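PDB 6NWZ: carbohydrate deacetylase Agd3 from Neosartorya fumigata, which is a zinc-binding carbohydrate esterase that probably removes N-acetyl groups from galactosaminogalactan, an exopolysaccharide, and is required for biofilm formation by the fungus. Local coordinates for residues Y106-L110 with D207-Q211; G113-V117 with W233-R239. All blocks are in the same frame, centred on the assembly; numbering follows the deposited sequence.

Interaction 1 of 2, residues Y106-L110 with D207-Q211; sequences YAYQL and DGREQ. With ZN (zinc ion), chain J.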
loop_
_atom_site.group_PDB
_atom_site.type_symbol
_atom_site.label_atom_id
_atom_site.label_comp_id
_atom_site.label_asym_id
_atom_site.label_seq_id
_atom_site.Cartn_x
_atom_site.Cartn_y
_atom_site.Cartn_z
ATOM N N TYR A 106 -26.576 4.906 -22.396
ATOM C CA TYR A 106 -26.128 4.244 -23.619
ATOM C C TYR A 106 -25.921 5.249 -24.744
ATOM O O TYR A 106 -24.978 5.122 -25.535
ATOM C CB TYR A 106 -27.133 3.172 -24.047
ATOM C CG TYR A 106 -27.362 2.073 -23.033
ATOM C CD1 TYR A 106 -26.399 1.763 -22.080
ATOM C CD2 TYR A 106 -28.547 1.347 -23.028
ATOM C CE1 TYR A 106 -26.612 0.759 -21.151
ATOM C CE2 TYR A 106 -28.766 0.343 -22.104
ATOM C CZ TYR A 106 -27.798 0.054 -21.169
ATOM O OH TYR A 106 -28.017 -0.944 -20.250
ATOM N N ALA A 107 -26.797 6.251 -24.836
ATOM C CA ALA A 107 -26.647 7.273 -25.867
ATOM C C ALA A 107 -25.377 8.082 -25.652
ATOM O O ALA A 107 -24.686 8.437 -26.615
ATOM C CB ALA A 107 -27.869 8.189 -25.881
ATOM N N TYR A 108 -25.054 8.384 -24.393
ATOM C CA TYR A 108 -23.817 9.099 -24.102
ATOM C C TYR A 108 -22.603 8.274 -24.509
ATOM O O TYR A 108 -21.650 8.810 -25.089
ATOM C CB TYR A 108 -23.759 9.462 -22.619
ATOM C CG TYR A 108 -22.497 10.187 -22.215
ATOM C CD1 TYR A 108 -22.214 11.458 -22.704
ATOM C CD2 TYR A 108 -21.590 9.604 -21.340
ATOM C CE1 TYR A 108 -21.057 12.125 -22.336
ATOM C CE2 TYR A 108 -20.431 10.263 -20.965
ATOM C CZ TYR A 108 -20.170 11.523 -21.466
ATOM O OH TYR A 108 -19.020 12.181 -21.094
ATOM N N GLN A 109 -22.629 6.966 -24.232
ATOM C CA GLN A 109 -21.513 6.099 -24.602
ATOM C C GLN A 109 -21.243 6.144 -26.100
ATOM O O GLN A 109 -20.084 6.123 -26.532
ATOM C CB GLN A 109 -21.792 4.659 -24.175
ATOM C CG GLN A 109 -21.902 4.439 -22.685
ATOM C CD GLN A 109 -21.848 2.969 -22.326
ATOM O OE1 GLN A 109 -22.793 2.417 -21.764
ATOM N NE2 GLN A 109 -20.731 2.325 -22.653
ATOM N N LEU A 110 -22.300 6.198 -26.910
ATOM C CA LEU A 110 -22.131 6.157 -28.358
ATOM C C LEU A 110 -21.619 7.484 -28.907
ATOM O O LEU A 110 -20.653 7.510 -29.678
ATOM C CB LEU A 110 -23.451 5.775 -29.025
ATOM C CG LEU A 110 -23.827 4.303 -28.863
ATOM C CD1 LEU A 110 -25.222 4.046 -29.393
ATOM C CD2 LEU A 110 -22.811 3.430 -29.579
ATOM N N ASP A 207 -23.007 -2.710 -31.109
ATOM C CA ASP A 207 -23.059 -1.744 -32.206
ATOM C C ASP A 207 -22.410 -0.416 -31.814
ATOM O O ASP A 207 -22.985 0.661 -31.979
ATOM C CB ASP A 207 -24.496 -1.528 -32.682
ATOM C CG ASP A 207 -25.136 -2.803 -33.190
ATOM O OD1 ASP A 207 -24.926 -3.143 -34.374
ATOM O OD2 ASP A 207 -25.837 -3.471 -32.401
ATOM N N GLY A 208 -21.187 -0.501 -31.289
ATOM C CA GLY A 208 -20.416 0.655 -30.908
ATOM C C GLY A 208 -20.339 0.896 -29.412
ATOM O O GLY A 208 -19.348 1.462 -28.937
ATOM N N ARG A 209 -21.362 0.490 -28.662
ATOM C CA ARG A 209 -21.366 0.674 -27.217
ATOM C C ARG A 209 -20.505 -0.402 -26.568
ATOM O O ARG A 209 -20.773 -1.597 -26.729
ATOM C CB ARG A 209 -22.792 0.627 -26.675
ATOM C CG ARG A 209 -22.860 0.796 -25.171
ATOM C CD ARG A 209 -24.258 1.142 -24.716
ATOM N NE ARG A 209 -25.218 0.097 -25.049
ATOM C CZ ARG A 209 -25.481 -0.950 -24.274
ATOM N NH1 ARG A 209 -24.852 -1.101 -23.114
ATOM N NH2 ARG A 209 -26.374 -1.846 -24.663
ATOM N N GLU A 210 -19.472 0.016 -25.843
ATOM C CA GLU A 210 -18.512 -0.905 -25.249
ATOM C C GLU A 210 -18.757 -1.011 -23.752
ATOM O O GLU A 210 -18.935 0.005 -23.071
ATOM C CB GLU A 210 -17.079 -0.453 -25.516
ATOM C CG GLU A 210 -16.808 -0.095 -26.961
ATOM C CD GLU A 210 -15.339 0.130 -27.229
ATOM O OE1 GLU A 210 -14.752 -0.659 -27.997
ATOM O OE2 GLU A 210 -14.767 1.085 -26.662
ATOM N N GLN A 211 -18.751 -2.240 -23.246
ATOM C CA GLN A 211 -19.117 -2.511 -21.866
ATOM C C GLN A 211 -18.277 -3.669 -21.352
ATOM O O GLN A 211 -18.004 -4.617 -22.092
ATOM C CB GLN A 211 -20.612 -2.841 -21.758
ATOM C CG GLN A 211 -21.102 -3.161 -20.356
ATOM C CD GLN A 211 -22.591 -3.446 -20.322
ATOM O OE1 GLN A 211 -23.383 -2.614 -19.878
ATOM N NE2 GLN A 211 -22.981 -4.625 -20.796
HETATM ZN ZN ZN J . -13.414 0.698 -29.426
#

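Interaction 2 of 2, residues G113-V117 with W233-R239; sequences GVRMV and WITWLTR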
loop_
_atom_site.group_PDB
_atom_site.type_symbol
_atom_site.label_atom_id
_atom_site.label_comp_id
_atom_site.label_asym_id
_atom_site.label_seq_id
_atom_site.Cartn_x
_atom_site.Cartn_y
_atom_site.Cartn_z
ATOM N N GLY A 113 -18.006 8.117 -27.243
ATOM C CA GLY A 113 -17.012 7.049 -27.186
ATOM C C GLY A 113 -16.590 6.658 -25.786
ATOM O O GLY A 113 -15.410 6.371 -25.552
ATOM N N VAL A 114 -17.535 6.624 -24.850
ATOM C CA VAL A 114 -17.252 6.396 -23.439
ATOM C C VAL A 114 -17.627 4.966 -23.075
ATOM O O VAL A 114 -18.675 4.457 -23.492
ATOM C CB VAL A 114 -18.003 7.419 -22.564
ATOM C CG1 VAL A 114 -17.816 7.116 -21.092
ATOM C CG2 VAL A 114 -17.518 8.821 -22.874
ATOM N N ARG A 115 -16.767 4.314 -22.300
ATOM C CA ARG A 115 -16.972 2.934 -21.893
ATOM C C ARG A 115 -17.704 2.864 -20.557
ATOM O O ARG A 115 -17.740 3.827 -19.786
ATOM C CB ARG A 115 -15.630 2.205 -21.803
ATOM C CG ARG A 115 -14.968 1.996 -23.157
ATOM C CD ARG A 115 -13.556 1.455 -23.018
ATOM N NE ARG A 115 -13.011 1.028 -24.303
ATOM C CZ ARG A 115 -11.799 0.507 -24.463
ATOM N NH1 ARG A 115 -10.996 0.350 -23.420
ATOM N NH2 ARG A 115 -11.389 0.140 -25.668
ATOM N N MET A 116 -18.299 1.700 -20.295
ATOM C CA MET A 116 -19.024 1.439 -19.059
ATOM C C MET A 116 -18.569 0.117 -18.459
ATOM O O MET A 116 -18.340 -0.859 -19.181
ATOM C CB MET A 116 -20.539 1.406 -19.292
ATOM C CG MET A 116 -21.343 0.940 -18.091
ATOM S SD MET A 116 -23.118 0.925 -18.395
ATOM C CE MET A 116 -23.440 2.675 -18.603
ATOM N N VAL A 117 -18.443 0.090 -17.136
ATOM C CA VAL A 117 -18.078 -1.109 -16.394
ATOM C C VAL A 117 -19.227 -1.457 -15.457
ATOM O O VAL A 117 -19.756 -0.580 -14.766
ATOM C CB VAL A 117 -16.770 -0.912 -15.609
ATOM C CG1 VAL A 117 -16.534 -2.079 -14.661
ATOM C CG2 VAL A 117 -15.600 -0.747 -16.567
ATOM N N TRP A 233 -10.646 -3.495 -14.989
ATOM C CA TRP A 233 -11.698 -2.602 -15.463
ATOM C C TRP A 233 -11.296 -1.136 -15.372
ATOM O O TRP A 233 -11.779 -0.324 -16.166
ATOM C CB TRP A 233 -13.019 -2.861 -14.718
ATOM C CG TRP A 233 -13.086 -2.495 -13.254
ATOM C CD1 TRP A 233 -13.004 -3.352 -12.195
ATOM C CD2 TRP A 233 -13.303 -1.188 -12.693
ATOM N NE1 TRP A 233 -13.133 -2.662 -11.013
ATOM C CE2 TRP A 233 -13.318 -1.332 -11.290
ATOM C CE3 TRP A 233 -13.473 0.089 -13.239
ATOM C CZ2 TRP A 233 -13.495 -0.250 -10.427
ATOM C CZ3 TRP A 233 -13.646 1.165 -12.379
ATOM C CH2 TRP A 233 -13.657 0.987 -10.989
ATOM N N ILE A 234 -10.406 -0.778 -14.444
ATOM C CA ILE A 234 -9.920 0.599 -14.386
ATOM C C ILE A 234 -9.070 0.916 -15.611
ATOM O O ILE A 234 -9.251 1.952 -16.262
ATOM C CB ILE A 234 -9.142 0.847 -13.083
ATOM C CG1 ILE A 234 -10.081 0.768 -11.879
ATOM C CG2 ILE A 234 -8.438 2.199 -13.137
ATOM C CD1 ILE A 234 -9.384 0.944 -10.555
ATOM N N THR A 235 -8.124 0.029 -15.942
ATOM C CA THR A 235 -7.273 0.255 -17.107
ATOM C C THR A 235 -8.088 0.258 -18.393
ATOM O O THR A 235 -7.823 1.050 -19.305
ATOM C CB THR A 235 -6.180 -0.811 -17.185
ATOM O OG1 THR A 235 -5.495 -0.905 -15.930
ATOM C CG2 THR A 235 -5.179 -0.459 -18.271
ATOM N N TRP A 236 -9.080 -0.629 -18.488
ATOM C CA TRP A 236 -9.914 -0.678 -19.683
ATOM C C TRP A 236 -10.830 0.537 -19.768
ATOM O O TRP A 236 -11.010 1.111 -20.848
ATOM C CB TRP A 236 -10.732 -1.970 -19.697
ATOM C CG TRP A 236 -11.630 -2.104 -20.889
ATOM C CD1 TRP A 236 -11.285 -2.571 -22.123
ATOM C CD2 TRP A 236 -13.024 -1.774 -20.961
ATOM N NE1 TRP A 236 -12.375 -2.550 -22.960
ATOM C CE2 TRP A 236 -13.455 -2.063 -22.271
ATOM C CE3 TRP A 236 -13.948 -1.259 -20.046
ATOM C CZ2 TRP A 236 -14.767 -1.855 -22.690
ATOM C CZ3 TRP A 236 -15.253 -1.054 -20.465
ATOM C CH2 TRP A 236 -15.648 -1.352 -21.776
ATOM N N LEU A 237 -11.416 0.946 -18.636
ATOM C CA LEU A 237 -12.339 2.077 -18.654
ATOM C C LEU A 237 -11.642 3.365 -19.066
ATOM O O LEU A 237 -12.253 4.216 -19.717
ATOM C CB LEU A 237 -12.985 2.255 -17.281
ATOM C CG LEU A 237 -14.079 3.307 -17.162
ATOM C CD1 LEU A 237 -15.244 2.931 -18.056
ATOM C CD2 LEU A 237 -14.522 3.421 -15.716
ATOM N N THR A 238 -10.377 3.531 -18.694
ATOM C CA THR A 238 -9.633 4.743 -18.997
ATOM C C THR A 238 -8.774 4.614 -20.247
ATOM O O THR A 238 -8.087 5.576 -20.607
ATOM C CB THR A 238 -8.743 5.134 -17.811
ATOM O OG1 THR A 238 -7.743 4.129 -17.616
ATOM C CG2 THR A 238 -9.564 5.277 -16.540
ATOM N N ARG A 239 -8.790 3.456 -20.910
ATOM C CA ARG A 239 -7.902 3.150 -22.031
ATOM C C ARG A 239 -6.427 3.346 -21.677
ATOM O O ARG A 239 -5.602 3.590 -22.562
ATOM C CB ARG A 239 -8.259 3.981 -23.271
ATOM C CG ARG A 239 -9.606 3.639 -23.886
ATOM C CD ARG A 239 -9.932 4.560 -25.048
ATOM N NE ARG A 239 -11.099 4.105 -25.794
ATOM C CZ ARG A 239 -12.349 4.449 -25.503
ATOM N NH1 ARG A 239 -12.592 5.248 -24.473
ATOM N NH2 ARG A 239 -13.353 3.994 -26.237
#

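Interaction 1 of 2, residues Y106-L110 with D207-Q211
A cation-pi stack between Arg209 and Tyr106 ties helix 99-112 to the start of strand 209-214, on the outer surface of the CBM87 module. The guanidinium lies nearly flat on the phenol, with planes 22° apart and Arg209 CZ 3.6 Å from the centroid of the Tyr106 ring. NH1 makes the closest approach, toward the rim, 3.2 Å from Tyr106 CE1, while Arg209 CD and NE cover the ring's root near CG and CB. Arginine suits the place because its methylenes can pack while its charge spreads over the pi cloud. Its chain leaves the strand extended, then bends at chi3 (61°), and this turn lays the guanidinium over the phenol.

One helical turn along, Gln109 flanks the same arginine: its OE1 is 3.5 Å from Arg209 CD, and the amide plane stands at 76° to the guanidinium. Gln109 NE2 gives a weak, bent hydrogen bond to Glu210 O (3.0 Å) and has a further partner in Val114 O, so the amide of this buried residue joins helix and sheet. Leu110 closes the other end, where CD2 touches Gly208 C at 3.5 Å and the backbone N of Arg209. Gly208 has a positive phi, a conformation that glycine adopts readily and in which a side chain would crowd the preceding carbonyl oxygen.

Alternation along the strand sends Glu210 elsewhere, to a zinc ion also bound by Leu684 O, with Arg115 as its salt-bridge partner. The metal is held by Glu210 OE1 at 2.4 Å.

Interaction 2 of 2, residues G113-V117 with W233-R239
Arg115 lies between two partners, with the indole of Trp236 against one face of its guanidinium and the side chain of Arg239 against the other. The Trp236 and Arg115 planes are only 11° apart, so this is a flat cation-pi stack, with CZ 3.8 Å from the centroid of the five-membered ring. Further back along the chain, Arg115 CD rests over the six-membered ring in a CH-pi contact of 3.5 Å. An extended arginine thus covers both halves of a tryptophan, methylenes on one and charge on the other. Its NH1 also donates a firm hydrogen bond to Trp236 O (2.7 Å), which lies close to the guanidinium plane, so stack and bond together fix its rotation.

On the opposite side, Arg239 CG packs over the guanidinium, and the two guanidinium planes are inclined at 32°. Both end nitrogens of Arg239 make weak hydrogen bonds to Gly113 O, and NH2 also reaches Leu684 O. The like charges meet at 3.6 Å between Arg115 NE and Arg239 NH2, a proximity probably eased by Glu210, the salt-bridge partner of Arg115. Positive phi marks both chain turns: glycine adopts it readily at 113, and Arg239 ends its helix in a Schellman motif.

Deeper in, Val117 supplies the apolar side. Its CG1 meets Trp233 CB at 3.6 Å, and CG2 faces the edge of Trp236 and Leu237 CD1. Helix segment 233-237 runs nearly antiparallel to strand segment 115-117, at 165°. Helix 224-237 covers one face of the sheet, resting also on strands 76-80 and 209-214; Met116 points from the other face toward helix 99-112.

Interactions 1 and 2 lie with centres about 12 Å apart, within the same CBM87 range, and share the sheet in which strands 115-119 and 209-214 are parallel neighbours. Their segments alternate along the chain: helix 99-112 leads into strand 115-119, and strand 209-214 precedes helix 224-237. Each contact therefore pairs a helix with a strand from the other part of the chain, with the helices on opposite faces of the sheet. The two meet directly through a salt bridge, Glu210 OE2 to Arg115 NE at 2.9 Å. Leu684, the C-terminal residue, also reaches this zinc site, so the end of strand 209-214 near Glu210 and the C-terminus of the chain meet at this metal.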